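Local coordinates for nitrogenase molybdenum-iron protein alpha chain (Clostridium pasteurianum, PDB 5VPW) that forms, with the beta chain, the molybdenum-iron component of nitrogenase, which reduces dinitrogen to ammonia at a molybdenum-iron-sulfur cofactor, at residues G23-K28 with G437-D442; N285-D290 with S348-N353; A339-G344 with K479-Y484. One frame throughout, in Å; residues are numbered along the deposited sequence.

Overall arrangement
Contacts 1 and 3 share one mixed sheet, contact 2 packs beside it, and contact 3 alone reaches the cofactor. In chain order the segments run 23-28, 285-290, 339-344, 348-353, 437-442 and 479-484. Contact 1 pairs edge strand 25-27 with strand 439-442. Contact 3 uses strand 338-343 of the same sheet, with strand 361-367 lying between. Contact 2 packs helix 348-357, which follows strand 338-343, against the loop that leads into helix 289-303, about 8 Å from the cluster. Centres of contacts 2 and 3 are about 13 Å apart, and Leu341 touches Tyr351 and Met352. Contact 1 is centred about 17 Å from contact 3 and about 19 Å from contact 2. Contact 3 supplies the cofactor ligand His482.

Contact 1 of 3, residues G23-K28 with G437-D442; sequences GHIVIK and GTILID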
loop_
_atom_site.group_PDB
_atom_site.type_symbol
_atom_site.label_atom_id
_atom_site.label_comp_id
_atom_site.label_asym_id
_atom_site.label_seq_id
_atom_site.Cartn_x
_atom_site.Cartn_y
_atom_site.Cartn_z
ATOM N N GLY A 23 20.955 44.636 16.306
ATOM C CA GLY A 23 19.807 45.513 16.223
ATOM C C GLY A 23 18.513 44.775 15.822
ATOM O O GLY A 23 17.433 45.318 15.944
ATOM N N HIS A 24 18.648 43.542 15.339
ATOM C CA HIS A 24 17.487 42.723 14.926
ATOM C C HIS A 24 16.878 41.935 16.081
ATOM O O HIS A 24 15.853 41.251 15.908
ATOM C CB HIS A 24 17.913 41.747 13.839
ATOM C CG HIS A 24 18.404 42.418 12.595
ATOM N ND1 HIS A 24 17.609 42.594 11.480
ATOM C CD2 HIS A 24 19.585 43.020 12.317
ATOM C CE1 HIS A 24 18.291 43.242 10.555
ATOM N NE2 HIS A 24 19.498 43.508 11.040
ATOM N N ILE A 25 17.491 42.017 17.260
ATOM C CA ILE A 25 16.941 41.354 18.424
ATOM C C ILE A 25 16.539 42.377 19.468
ATOM O O ILE A 25 17.368 43.171 19.893
ATOM C CB ILE A 25 17.951 40.360 19.010
ATOM C CG1 ILE A 25 18.352 39.355 17.944
ATOM C CG2 ILE A 25 17.380 39.694 20.255
ATOM C CD1 ILE A 25 19.505 38.493 18.326
ATOM N N VAL A 26 15.269 42.365 19.883
ATOM C CA VAL A 26 14.800 43.298 20.906
ATOM C C VAL A 26 13.990 42.581 21.958
ATOM O O VAL A 26 13.556 41.440 21.760
ATOM C CB VAL A 26 13.957 44.464 20.328
ATOM C CG1 VAL A 26 14.800 45.319 19.399
ATOM C CG2 VAL A 26 12.682 43.966 19.647
ATOM N N ILE A 27 13.762 43.280 23.059
ATOM C CA ILE A 27 12.938 42.784 24.146
ATOM C C ILE A 27 11.954 43.861 24.463
ATOM O O ILE A 27 12.324 45.013 24.652
ATOM C CB ILE A 27 13.768 42.483 25.403
ATOM C CG1 ILE A 27 14.886 41.500 25.027
ATOM C CG2 ILE A 27 12.863 41.963 26.514
ATOM C CD1 ILE A 27 15.595 40.829 26.187
ATOM N N LYS A 28 10.687 43.501 24.497
ATOM C CA LYS A 28 9.667 44.437 24.877
ATOM C C LYS A 28 9.680 44.537 26.394
ATOM O O LYS A 28 9.651 43.520 27.073
ATOM C CB LYS A 28 8.311 43.963 24.395
ATOM C CG LYS A 28 7.207 44.695 25.109
ATOM C CD LYS A 28 5.843 44.383 24.545
ATOM C CE LYS A 28 4.826 45.367 25.069
ATOM N NZ LYS A 28 3.679 45.491 24.146
ATOM N N GLY A 437 8.502 41.396 28.330
ATOM C CA GLY A 437 9.451 40.278 28.405
ATOM C C GLY A 437 9.532 39.488 27.089
ATOM O O GLY A 437 10.367 38.618 26.940
ATOM N N THR A 438 8.647 39.764 26.139
ATOM C CA THR A 438 8.707 39.033 24.879
ATOM C C THR A 438 9.969 39.442 24.123
ATOM O O THR A 438 10.275 40.632 23.965
ATOM C CB THR A 438 7.501 39.260 23.936
ATOM O OG1 THR A 438 6.262 38.946 24.596
ATOM C CG2 THR A 438 7.642 38.353 22.694
ATOM N N ILE A 439 10.701 38.444 23.674
ATOM C CA ILE A 439 11.887 38.656 22.859
ATOM C C ILE A 439 11.530 38.438 21.386
ATOM O O ILE A 439 10.963 37.396 21.032
ATOM C CB ILE A 439 12.980 37.661 23.276
ATOM C CG1 ILE A 439 13.380 37.884 24.744
ATOM C CG2 ILE A 439 14.223 37.766 22.391
ATOM C CD1 ILE A 439 14.065 36.690 25.377
ATOM N N LEU A 440 11.878 39.387 20.527
ATOM C CA LEU A 440 11.588 39.298 19.091
ATOM C C LEU A 440 12.901 39.239 18.297
ATOM O O LEU A 440 13.860 39.983 18.595
ATOM C CB LEU A 440 10.756 40.509 18.638
ATOM C CG LEU A 440 9.358 40.647 19.247
ATOM C CD1 LEU A 440 9.358 41.528 20.493
ATOM C CD2 LEU A 440 8.382 41.205 18.225
ATOM N N ILE A 441 12.967 38.339 17.318
ATOM C CA ILE A 441 14.149 38.189 16.484
ATOM C C ILE A 441 13.724 38.365 15.040
ATOM O O ILE A 441 12.933 37.577 14.506
ATOM C CB ILE A 441 14.829 36.814 16.660
ATOM C CG1 ILE A 441 15.181 36.576 18.146
ATOM C CG2 ILE A 441 16.082 36.706 15.790
ATOM C CD1 ILE A 441 15.760 35.201 18.424
ATOM N N ASP A 442 14.210 39.427 14.421
ATOM C CA ASP A 442 14.033 39.661 12.982
ATOM C C ASP A 442 15.097 38.919 12.165
ATOM O O ASP A 442 16.290 38.875 12.547
ATOM C CB ASP A 442 14.054 41.165 12.671
ATOM C CG ASP A 442 13.987 41.452 11.194
ATOM O OD1 ASP A 442 12.892 41.336 10.616
ATOM O OD2 ASP A 442 15.025 41.816 10.607
#
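His24 and Asp442 close one end of an antiparallel strand pair. Strand 25-27 runs along strand 439-442 at 4.8 Å between axes, at 162°. Val26 and Leu440 form the hydrogen-bonded pair: Val26 N binds Leu440 O, and Leu440 N binds Val26 O at 2.9 Å. Lys28 N to Thr438 O continues the bonding, and Gly437 N reaches Lys28 O at 2.7 Å. Ile25 with Ile441 and Ile27 with Ile439 are the non-hydrogen-bonded pairs. Their side chains share one face of the sheet and lie side by side, pointing the same way. Ile27 CG1 meets Ile439 CG1 at 3.9 Å. Helix 5-10 packs on this face through Leu5 and Ile9.

The tight end is buried. His24 ND1 donates to Asp442 OD2 at 2.8 Å, and the oxygen lies in the ring plane. It uses the anti lone pair. The Asp442 CG branch is anti to its own N (chi1 175°), which brings the carboxylate to the ND1 edge of the imidazole, the two planes 13° apart. Tyr375 holds Asp442 OD1. Asp442 N also bonds His24 O. The other end is more open to solvent, though its backbone bonds are just as short: Gly437 is exposed, and the Lys28 amine leads away to the carbonyls of Met431 and Met434.

As OD2 accepts the ND1 proton, Asp442 is probably ionised, and its charge would favour a proton on ND1.

Contact 2 of 3, residues N285-D290 with S348-N353; sequences NFIGVD and SHTYMN
The backbones come closest at Ile287 and Thr350, whose CA atoms are 5.6 Å apart, where the loop leading to helix 289-303 passes the first turns of helix 348-357. Gly288 is the N-cap residue of helix 289-303.

Ile287 carries the contact. Its CG2 sits over the centre of the Tyr351 ring, 4.0 Å from the centroid and 5° off the normal, a CH-pi contact. CG2 is anti to the backbone N of Ile287 (chi1 -73° places CG1 beside that N), and this sets the methyl against the ring. The Ile287 CB also meets Thr350 CB at 3.8 Å, the two side chains crossing at about a right angle. Thr350 CB lies 3.5 Å from Ile287 O. The methyl CG2 of Thr350 turns to Asn285 CB at 3.9 Å. Asn285 OD1 is held by Lys283. At the exposed end, Asp290 and Asn353 bring their side chains together.

Tyr351 also packs on Leu481, the residue before the ligand His482; the Tyr351 side chain is about 9 Å from that of His482. The join between this loop and helix 348-357 thus rests mainly on methyl and ring packing, with the hydroxyl of Thr350 bonded to the backbone carbonyl of Arg347, just before the helix.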
loop_
_atom_site.group_PDB
_atom_site.type_symbol
_atom_site.label_atom_id
_atom_site.label_comp_id
_atom_site.label_asym_id
_atom_site.label_seq_id
_atom_site.Cartn_x
_atom_site.Cartn_y
_atom_site.Cartn_z
ATOM N N ASN A 285 -8.131 40.346 12.623
ATOM C CA ASN A 285 -7.347 39.404 13.405
ATOM C C ASN A 285 -8.111 38.113 13.631
ATOM O O ASN A 285 -8.578 37.854 14.735
ATOM C CB ASN A 285 -6.975 40.032 14.764
ATOM C CG ASN A 285 -5.982 41.166 14.632
ATOM O OD1 ASN A 285 -4.941 41.023 13.997
ATOM N ND2 ASN A 285 -6.329 42.314 15.168
ATOM N N PHE A 286 -8.216 37.272 12.609
ATOM C CA PHE A 286 -9.178 36.171 12.666
ATOM C C PHE A 286 -8.573 34.854 13.191
ATOM O O PHE A 286 -9.044 33.758 12.924
ATOM C CB PHE A 286 -9.875 36.028 11.329
ATOM C CG PHE A 286 -11.372 36.066 11.429
ATOM C CD1 PHE A 286 -12.042 37.279 11.578
ATOM C CD2 PHE A 286 -12.115 34.888 11.412
ATOM C CE1 PHE A 286 -13.424 37.320 11.660
ATOM C CE2 PHE A 286 -13.497 34.925 11.496
ATOM C CZ PHE A 286 -14.152 36.142 11.632
ATOM N N ILE A 287 -7.505 34.960 13.948
ATOM C CA ILE A 287 -6.950 33.790 14.605
ATOM C C ILE A 287 -7.120 33.974 16.110
ATOM O O ILE A 287 -6.679 34.986 16.674
ATOM C CB ILE A 287 -5.491 33.613 14.195
ATOM C CG1 ILE A 287 -5.428 33.120 12.755
ATOM C CG2 ILE A 287 -4.753 32.646 15.099
ATOM C CD1 ILE A 287 -4.476 33.917 11.887
ATOM N N GLY A 288 -7.772 33.003 16.744
ATOM C CA GLY A 288 -7.951 32.982 18.194
ATOM C C GLY A 288 -9.229 33.696 18.593
ATOM O O GLY A 288 -9.628 34.659 17.944
ATOM N N VAL A 289 -9.870 33.234 19.659
ATOM C CA VAL A 289 -11.178 33.761 20.042
ATOM C C VAL A 289 -11.124 35.273 20.269
ATOM O O VAL A 289 -11.962 35.976 19.740
ATOM C CB VAL A 289 -11.735 33.089 21.321
ATOM C CG1 VAL A 289 -12.962 33.849 21.838
ATOM C CG2 VAL A 289 -12.113 31.642 21.029
ATOM N N ASP A 290 -10.138 35.759 21.031
ATOM C CA ASP A 290 -10.049 37.207 21.344
ATOM C C ASP A 290 -9.996 38.081 20.091
ATOM O O ASP A 290 -10.700 39.088 19.982
ATOM C CB ASP A 290 -8.839 37.531 22.230
ATOM C CG ASP A 290 -8.998 37.024 23.686
ATOM O OD1 ASP A 290 -10.123 36.623 24.052
ATOM O OD2 ASP A 290 -7.987 37.033 24.442
ATOM N N SER A 348 1.998 36.758 14.438
ATOM C CA SER A 348 2.671 36.235 15.595
ATOM C C SER A 348 1.866 36.534 16.845
ATOM O O SER A 348 1.740 35.670 17.694
ATOM C CB SER A 348 4.112 36.769 15.733
ATOM O OG SER A 348 4.119 38.187 15.942
ATOM N N HIS A 349 1.326 37.744 16.991
ATOM C CA HIS A 349 0.603 38.014 18.228
ATOM C C HIS A 349 -0.704 37.206 18.361
ATOM O O HIS A 349 -1.053 36.753 19.478
ATOM C CB HIS A 349 0.261 39.480 18.463
ATOM C CG HIS A 349 -0.490 39.664 19.749
ATOM N ND1 HIS A 349 -1.834 39.970 19.798
ATOM C CD2 HIS A 349 -0.109 39.438 21.035
ATOM C CE1 HIS A 349 -2.233 40.000 21.063
ATOM N NE2 HIS A 349 -1.203 39.683 21.831
ATOM N N THR A 350 -1.456 37.056 17.272
ATOM C CA THR A 350 -2.686 36.242 17.347
ATOM C C THR A 350 -2.409 34.785 17.758
ATOM O O THR A 350 -3.135 34.216 18.584
ATOM C CB THR A 350 -3.507 36.248 16.036
ATOM O OG1 THR A 350 -2.658 36.023 14.904
ATOM C CG2 THR A 350 -4.199 37.598 15.877
ATOM N N TYR A 351 -1.356 34.176 17.212
ATOM C CA TYR A 351 -1.021 32.833 17.657
ATOM C C TYR A 351 -0.591 32.832 19.125
ATOM O O TYR A 351 -1.026 31.984 19.892
ATOM C CB TYR A 351 0.006 32.145 16.737
ATOM C CG TYR A 351 -0.632 31.513 15.531
ATOM C CD1 TYR A 351 -1.231 30.271 15.614
ATOM C CD2 TYR A 351 -0.663 32.177 14.293
ATOM C CE1 TYR A 351 -1.840 29.692 14.504
ATOM C CE2 TYR A 351 -1.282 31.608 13.187
ATOM C CZ TYR A 351 -1.863 30.361 13.298
ATOM O OH TYR A 351 -2.481 29.796 12.206
ATOM N N MET A 352 0.204 33.811 19.532
ATOM C CA MET A 352 0.585 33.921 20.954
ATOM C C MET A 352 -0.638 34.045 21.862
ATOM O O MET A 352 -0.678 33.452 22.955
ATOM C CB MET A 352 1.495 35.126 21.158
ATOM C CG MET A 352 2.847 34.975 20.504
ATOM S SD MET A 352 3.909 36.471 20.612
ATOM C CE MET A 352 4.113 36.548 22.400
ATOM N N ASN A 353 -1.629 34.804 21.393
ATOM C CA ASN A 353 -2.875 35.007 22.133
ATOM C C ASN A 353 -3.710 33.747 22.188
ATOM O O ASN A 353 -4.201 33.378 23.250
ATOM C CB ASN A 353 -3.702 36.127 21.522
ATOM C CG ASN A 353 -5.044 36.283 22.198
ATOM O OD1 ASN A 353 -5.188 36.994 23.202
ATOM N ND2 ASN A 353 -6.029 35.620 21.655
#

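Contact 3 of 3, residues A339-G344 with K479-Y484; sequences ACLYVG and KQLHSY. With HCA (3-hydroxy-3-carboxy-adipic acid), chain E; ICS (iron-sulfur-molybdenum cluster with interstitial carbon), chain F.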
loop_
_atom_site.group_PDB
_atom_site.type_symbol
_atom_site.label_atom_id
_atom_site.label_comp_id
_atom_site.label_asym_id
_atom_site.label_seq_id
_atom_site.Cartn_x
_atom_site.Cartn_y
_atom_site.Cartn_z
ATOM N N ALA A 339 6.172 27.934 24.715
ATOM C CA ALA A 339 6.373 27.905 23.265
ATOM C C ALA A 339 7.223 29.060 22.781
ATOM O O ALA A 339 7.317 30.116 23.437
ATOM C CB ALA A 339 5.009 28.013 22.577
ATOM N N CYS A 340 7.792 28.841 21.593
ATOM C CA CYS A 340 8.313 29.881 20.753
ATOM C C CYS A 340 7.666 29.685 19.386
ATOM O O CYS A 340 7.192 28.581 19.069
ATOM C CB CYS A 340 9.822 29.759 20.596
ATOM S SG CYS A 340 10.688 29.851 22.172
ATOM N N LEU A 341 7.648 30.750 18.601
ATOM C CA LEU A 341 7.095 30.702 17.269
ATOM C C LEU A 341 7.977 31.446 16.287
ATOM O O LEU A 341 8.645 32.401 16.652
ATOM C CB LEU A 341 5.718 31.326 17.120
ATOM C CG LEU A 341 4.824 31.904 18.162
ATOM C CD1 LEU A 341 5.588 32.921 18.978
ATOM C CD2 LEU A 341 3.647 32.537 17.417
ATOM N N TYR A 342 7.906 31.012 15.035
ATOM C CA TYR A 342 8.697 31.578 13.930
ATOM C C TYR A 342 7.751 31.686 12.731
ATOM O O TYR A 342 7.306 30.680 12.195
ATOM C CB TYR A 342 9.847 30.632 13.648
ATOM C CG TYR A 342 10.904 31.037 12.600
ATOM C CD1 TYR A 342 10.970 32.307 12.057
ATOM C CD2 TYR A 342 11.872 30.109 12.205
ATOM C CE1 TYR A 342 11.970 32.642 11.128
ATOM C CE2 TYR A 342 12.875 30.421 11.286
ATOM C CZ TYR A 342 12.925 31.688 10.761
ATOM O OH TYR A 342 13.940 31.990 9.884
ATOM N N VAL A 343 7.436 32.910 12.339
ATOM C CA VAL A 343 6.529 33.172 11.219
ATOM C C VAL A 343 7.241 33.887 10.089
ATOM O O VAL A 343 8.421 34.252 10.219
ATOM C CB VAL A 343 5.364 34.079 11.671
ATOM C CG1 VAL A 343 4.542 33.377 12.771
ATOM C CG2 VAL A 343 5.864 35.445 12.171
ATOM N N GLY A 344 6.538 34.125 8.987
ATOM C CA GLY A 344 7.092 34.955 7.906
ATOM C C GLY A 344 7.075 36.447 8.216
ATOM O O GLY A 344 8.104 37.019 8.522
ATOM N N LYS A 479 4.781 22.140 15.339
ATOM C CA LYS A 479 3.676 22.287 14.390
ATOM C C LYS A 479 3.928 23.440 13.438
ATOM O O LYS A 479 4.403 24.506 13.843
ATOM C CB LYS A 479 2.315 22.425 15.114
ATOM C CG LYS A 479 1.895 21.152 15.848
ATOM C CD LYS A 479 1.738 20.011 14.845
ATOM C CE LYS A 479 1.105 18.746 15.391
ATOM N NZ LYS A 479 0.937 17.805 14.226
ATOM N N GLN A 480 3.576 23.217 12.173
ATOM C CA GLN A 480 3.776 24.173 11.106
ATOM C C GLN A 480 2.727 25.270 11.083
ATOM O O GLN A 480 1.543 25.006 11.053
ATOM C CB GLN A 480 3.772 23.464 9.744
ATOM C CG GLN A 480 4.894 22.481 9.550
ATOM C CD GLN A 480 4.897 21.888 8.148
ATOM O OE1 GLN A 480 5.169 22.577 7.142
ATOM N NE2 GLN A 480 4.563 20.598 8.073
ATOM N N LEU A 481 3.175 26.524 11.033
ATOM C CA LEU A 481 2.272 27.662 10.955
ATOM C C LEU A 481 1.994 28.138 9.559
ATOM O O LEU A 481 1.125 29.004 9.372
ATOM C CB LEU A 481 2.851 28.843 11.762
ATOM C CG LEU A 481 2.971 28.615 13.250
ATOM C CD1 LEU A 481 3.431 29.862 13.975
ATOM C CD2 LEU A 481 1.643 28.168 13.825
ATOM N N HIS A 482 2.694 27.608 8.553
ATOM C CA HIS A 482 2.386 27.982 7.202
ATOM C C HIS A 482 1.419 26.958 6.577
ATOM O O HIS A 482 0.293 27.310 6.202
ATOM C CB HIS A 482 3.590 28.112 6.263
ATOM C CG HIS A 482 4.752 28.902 6.787
ATOM N ND1 HIS A 482 5.237 30.023 6.143
ATOM C CD2 HIS A 482 5.573 28.693 7.838
ATOM C CE1 HIS A 482 6.317 30.451 6.765
ATOM N NE2 HIS A 482 6.536 29.670 7.803
ATOM N N SER A 483 1.868 25.704 6.444
ATOM C CA SER A 483 1.055 24.632 5.856
ATOM C C SER A 483 -0.003 24.036 6.773
ATOM O O SER A 483 -0.837 23.225 6.317
ATOM C CB SER A 483 1.980 23.481 5.417
ATOM O OG SER A 483 2.553 22.827 6.557
ATOM N N TYR A 484 0.025 24.390 8.057
ATOM C CA TYR A 484 -0.867 23.775 9.036
ATOM C C TYR A 484 -0.753 22.254 9.064
ATOM O O TYR A 484 -1.741 21.598 9.417
ATOM C CB TYR A 484 -2.357 24.153 8.753
ATOM C CG TYR A 484 -2.679 25.628 8.610
ATOM C CD1 TYR A 484 -1.839 26.608 9.080
ATOM C CD2 TYR A 484 -3.868 26.044 8.013
ATOM C CE1 TYR A 484 -2.133 27.964 8.927
ATOM C CE2 TYR A 484 -4.176 27.382 7.900
ATOM C CZ TYR A 484 -3.329 28.338 8.343
ATOM O OH TYR A 484 -3.674 29.690 8.190
HETATM C C1 HCA E . 7.006 30.946 0.700
HETATM C C2 HCA E . 5.820 30.023 0.876
HETATM C C3 HCA E . 5.712 29.530 2.323
HETATM C C4 HCA E . 6.699 28.421 2.702
HETATM C C5 HCA E . 6.277 27.708 4.008
HETATM C C6 HCA E . 7.355 26.943 4.789
HETATM C C7 HCA E . 4.320 28.945 2.533
HETATM O O1 HCA E . 7.577 30.958 -0.428
HETATM O O2 HCA E . 7.344 31.676 1.650
HETATM O O3 HCA E . 6.974 25.900 5.403
HETATM O O4 HCA E . 8.552 27.342 4.812
HETATM O O5 HCA E . 3.971 28.001 1.824
HETATM O O6 HCA E . 3.606 29.318 3.489
HETATM O O7 HCA E . 5.893 30.669 3.181
HETATM FE FE1 ICS F . 1.162 37.567 5.033
HETATM MO MO1 ICS F . 4.265 31.323 4.371
HETATM FE FE2 ICS F . 3.134 36.190 3.819
HETATM FE FE3 ICS F . 0.788 35.008 4.307
HETATM FE FE4 ICS F . 2.475 35.617 6.297
HETATM FE FE5 ICS F . 3.659 33.298 6.029
HETATM FE FE6 ICS F . 4.220 33.876 3.555
HETATM FE FE7 ICS F . 1.973 32.698 4.094
HETATM C CX ICS F . 2.699 34.479 4.745
HETATM S S1A ICS F . 3.366 37.596 5.614
HETATM S S1B ICS F . 5.682 33.104 5.014
HETATM S S2A ICS F . 1.161 36.752 2.905
HETATM S S2B ICS F . 4.784 35.662 2.419
HETATM S S3A ICS F . 3.467 34.485 7.905
HETATM S S3B ICS F . 3.334 32.185 2.351
HETATM S S4A ICS F . 0.198 35.877 6.268
HETATM S S4B ICS F . 2.431 31.409 5.889
HETATM S S5A ICS F . -0.131 33.003 3.593
HETATM O O HOH W 1 8.415 29.771 9.844
#
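Leu481 CD1 meets Val343 CG1 at 3.9 Å and Leu341 CB at 4.2 Å, the apolar part of this contact. Its two partners belong to strand 338-343. Phe462 of strand 460-462 also packs on Leu481.

The next side chain, His482, leads into the cofactor. Its CB lies 3.0 Å from homocitrate O6 and near sulfur S4B of the cluster. The first torsion (chi1 -48°) turns CG away from the carbonyl carbon, and CG comes 3.4 Å from homocitrate C5, which sits over one face of the ring, towards its rim. ND1 then binds the molybdenum at 2.4 Å. This is the nitrogenase molybdenum site: homocitrate O6 and O7 bind the same metal, and a loop between helices 465-473 and 492-507 supplies the histidine beside the C-terminal end of a sheet strand. CE1 approaches cluster sulfur S1B, and CD2 runs near the homocitrate carboxylate carbon C6. At the tip, NE2 donates to a water at 2.8 Å, which lies in the ring plane. That water donates in turn to Tyr342 O at 2.8 Å, so it probably helps the metal bond to hold the ring's rotation. Gly344 N, 3.3 Å from cluster sulfur S3A, is buried beside the ring without a hydrogen-bond partner in the model.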